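Local coordinates for putative metal resistance protein (Proteus mirabilis, PDB 6C29) that probably takes part in protein-disulfide reduction as the periplasmic immunoglobulin-fold region of ScsB, which primes the disulfide isomerase activity of ScsC, at residues Asn182-Pro187 and Val230-Gly235. Sequence-based numbering, arbitrary orientation.
Sequences NIYLDP and VVTDDG
The ring of Tyr-184 meets Thr-232 at its edge: CG2 of Thr-232 lies near the ring plane, 4.2 Å from CE2, the two side chains crossing at about a right angle. A water in the plane of the ring lies 2.8 Å from OH of Tyr-184 and hydrogen-bonds to OG1 of Thr-232 as well. Further back, the carbonyl O of Val-230 approaches the ring obliquely, 3.7 Å from CD2 of Tyr-184, and CG1 of Val-230 packs on the same CD2 at 4.3 Å; valine suits its place by offering the ring a methyl. Tyrosine's flank packs on methyl groups while its hydroxyl reaches water. Threonine is similarly two-sided: with chi1 at 67°, OG1 sits between the backbone N and carbonyl carbon, where it also binds a second water. Asn-182 suits its exposed place because its amide ND2 can donate to that water. These side chains share one face of a three-stranded antiparallel sheet, in the second of the two immunoglobulin-fold domains; strand 182-186 is an outer strand, and 226-233 is central. Asn-182 with Thr-232 and Tyr-184 with Val-230 form hydrogen-bonded pairs, each with two N-H to O bonds. Between them, Ile-183 and Val-231 make a non-hydrogen-bonded pair, their CA atoms 4.4 Å apart. Both beta-branched residues suit an extended strand and turn to the opposite face, where Ile-183 packs on Pro-196 and Leu-198. On the first face, Pro-74 touches Tyr-184.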
ATOM      1  N   ASN A 182       7.773  13.254   2.244  1.00 11.14           N
ATOM      2  CA  ASN A 182       7.764  12.033   3.022  1.00 10.29           C
ATOM      3  C   ASN A 182       8.240  10.924   2.120  1.00 10.42           C
ATOM      4  O   ASN A 182       8.131  11.019   0.893  1.00 10.62           O
ATOM      5  CB  ASN A 182       6.371  11.703   3.576  1.00 13.46           C
ATOM      6  CG  ASN A 182       6.011  12.568   4.732  1.00 19.51           C
ATOM      7  OD1 ASN A 182       6.528  12.392   5.828  1.00 21.72           O
ATOM      8  ND2 ASN A 182       5.137  13.528   4.492  1.00 21.78           N
ATOM      9  N   ILE A 183       8.754   9.867   2.736  1.00 10.93           N
ATOM     10  CA  ILE A 183       9.173   8.676   2.020  1.00 11.66           C
ATOM     11  C   ILE A 183       8.732   7.427   2.786  1.00 11.12           C
ATOM     12  O   ILE A 183       8.771   7.369   4.019  1.00 13.88           O
ATOM     13  CB  ILE A 183      10.687   8.670   1.768  1.00 14.18           C
ATOM     14  CG1 ILE A 183      11.067   7.553   0.789  1.00 18.95           C
ATOM     15  CG2 ILE A 183      11.432   8.525   3.058  1.00 15.88           C
ATOM     16  CD1 ILE A 183      12.490   7.724   0.216  1.00 23.53           C
ATOM     17  N   TYR A 184       8.308   6.437   2.015  1.00  8.85           N
ATOM     18  CA  TYR A 184       7.795   5.165   2.501  1.00 10.14           C
ATOM     19  C   TYR A 184       8.499   4.073   1.735  1.00 11.06           C
ATOM     20  O   TYR A 184       8.374   3.985   0.527  1.00  9.91           O
ATOM     21  CB  TYR A 184       6.288   5.096   2.294  1.00  9.93           C
ATOM     22  CG  TYR A 184       5.607   6.329   2.829  1.00  9.89           C
ATOM     23  CD1 TYR A 184       5.352   6.456   4.174  1.00  9.39           C
ATOM     24  CD2 TYR A 184       5.228   7.344   1.995  1.00  9.23           C
ATOM     25  CE1 TYR A 184       4.761   7.598   4.693  1.00 10.65           C
ATOM     26  CE2 TYR A 184       4.615   8.491   2.477  1.00 10.18           C
ATOM     27  CZ  TYR A 184       4.376   8.618   3.835  1.00 10.79           C
ATOM     28  OH  TYR A 184       3.759   9.743   4.344  1.00 12.85           O
ATOM     29  N   LEU A 185       9.257   3.236   2.434  1.00 12.89           N
ATOM     30  CA  LEU A 185      10.123   2.261   1.759  1.00 12.93           C
ATOM     31  C   LEU A 185       9.666   0.822   1.919  1.00 12.27           C
ATOM     32  O   LEU A 185       9.135   0.448   2.951  1.00 12.46           O
ATOM     33  CB  LEU A 185      11.563   2.389   2.278  1.00 16.01           C
ATOM     34  CG  LEU A 185      12.253   3.707   1.957  1.00 20.58           C
ATOM     35  CD1 LEU A 185      12.368   4.589   3.171  1.00 28.04           C
ATOM     36  CD2 LEU A 185      13.576   3.442   1.405  1.00 21.19           C
ATOM     37  N   ASP A 186       9.910   0.019   0.875  1.00 13.00           N
ATOM     38  CA  ASP A 186       9.720  -1.421   0.871  1.00 14.69           C
ATOM     39  C   ASP A 186      11.059  -2.111   1.147  1.00 15.70           C
ATOM     40  O   ASP A 186      11.938  -2.107   0.276  1.00 16.71           O
ATOM     41  CB  ASP A 186       9.189  -1.892  -0.484  1.00 15.03           C
ATOM     42  CG  ASP A 186       7.872  -1.220  -0.865  1.00 16.76           C
ATOM     43  OD1 ASP A 186       6.843  -1.597  -0.288  1.00 17.74           O
ATOM     44  OD2 ASP A 186       7.866  -0.354  -1.746  1.00 16.73           O
ATOM     45  N   PRO A 187      11.232  -2.729   2.320  1.00 15.15           N
ATOM     46  CA  PRO A 187      12.518  -3.403   2.578  1.00 16.48           C
ATOM     47  C   PRO A 187      12.649  -4.704   1.815  1.00 17.67           C
ATOM     48  O   PRO A 187      11.639  -5.373   1.515  1.00 20.06           O
ATOM     49  CB  PRO A 187      12.501  -3.645   4.093  1.00 19.87           C
ATOM     50  CG  PRO A 187      11.053  -3.657   4.482  1.00 24.46           C
ATOM     51  CD  PRO A 187      10.293  -2.832   3.456  1.00 17.80           C
ATOM     52  N   VAL A 230       7.894   5.001  -2.107  1.00  8.69           N
ATOM     53  CA  VAL A 230       7.018   6.075  -2.486  1.00  8.36           C
ATOM     54  C   VAL A 230       7.544   7.347  -1.842  1.00  9.50           C
ATOM     55  O   VAL A 230       7.836   7.379  -0.658  1.00 10.30           O
ATOM     56  CB  VAL A 230       5.581   5.781  -2.048  1.00  9.48           C
ATOM     57  CG1 VAL A 230       4.681   7.023  -2.214  1.00 11.11           C
ATOM     58  CG2 VAL A 230       5.055   4.548  -2.802  1.00 11.27           C
ATOM     59  N   VAL A 231       7.686   8.410  -2.628  1.00  8.55           N
ATOM     60  CA  VAL A 231       8.009   9.721  -2.120  1.00  8.60           C
ATOM     61  C   VAL A 231       6.862  10.652  -2.467  1.00  9.29           C
ATOM     62  O   VAL A 231       6.294  10.567  -3.560  1.00 10.54           O
ATOM     63  CB  VAL A 231       9.362  10.219  -2.694  1.00 12.89           C
ATOM     64  CG1 VAL A 231       9.400  10.178  -4.235  1.00 14.68           C
ATOM     65  CG2 VAL A 231       9.685  11.610  -2.201  1.00 12.78           C
ATOM     66  N   THR A 232       6.484  11.494  -1.510  1.00 10.10           N
ATOM     67  CA  THR A 232       5.386  12.423  -1.675  1.00 11.23           C
ATOM     68  C   THR A 232       5.841  13.830  -1.365  1.00 11.66           C
ATOM     69  O   THR A 232       6.740  14.025  -0.545  1.00 12.09           O
ATOM     70  CB  THR A 232       4.205  12.070  -0.775  1.00 12.15           C
ATOM     71  OG1 THR A 232       4.561  12.261   0.597  1.00 12.95           O
ATOM     72  CG2 THR A 232       3.750  10.616  -1.000  1.00 12.00           C
ATOM     73  N   ASP A 233       5.210  14.806  -2.004  1.00 10.29           N
ATOM     74  CA  ASP A 233       5.350  16.218  -1.665  1.00 10.58           C
ATOM     75  C   ASP A 233       4.235  16.957  -2.418  1.00 11.48           C
ATOM     76  O   ASP A 233       3.890  16.568  -3.529  1.00 11.51           O
ATOM     77  CB  ASP A 233       6.726  16.761  -2.032  1.00 12.30           C
ATOM     78  CG  ASP A 233       7.065  18.025  -1.296  1.00 15.76           C
ATOM     79  OD1 ASP A 233       6.373  18.388  -0.328  1.00 14.57           O
ATOM     80  OD2 ASP A 233       8.065  18.638  -1.683  1.00 16.65           O
ATOM     81  N   ASP A 234       3.695  18.006  -1.797  1.00 13.61           N
ATOM     82  CA  ASP A 234       2.724  18.897  -2.448  1.00 15.03           C
ATOM     83  C   ASP A 234       1.548  18.130  -3.032  1.00 17.37           C
ATOM     84  O   ASP A 234       1.044  18.467  -4.103  1.00 19.41           O
ATOM     85  CB  ASP A 234       3.428  19.708  -3.527  1.00 18.07           C
ATOM     86  CG  ASP A 234       4.463  20.666  -2.938  1.00 24.79           C
ATOM     87  OD1 ASP A 234       4.199  21.240  -1.865  1.00 25.77           O
ATOM     88  OD2 ASP A 234       5.568  20.771  -3.502  1.00 29.05           O
ATOM     89  N   GLY A 235       1.130  17.073  -2.351  1.00 18.95           N
ATOM     90  CA  GLY A 235      -0.026  16.315  -2.806  1.00 21.30           C
ATOM     91  C   GLY A 235       0.218  15.372  -3.983  1.00 21.18           C
ATOM     92  O   GLY A 235      -0.731  14.761  -4.505  1.00 21.94           O
TER
HETATM   93  O   HOH W   1       4.427  14.716   1.657  1.00 19.06           O
HETATM   94  O   HOH W   2       2.679  11.402   2.376  1.00 13.88           O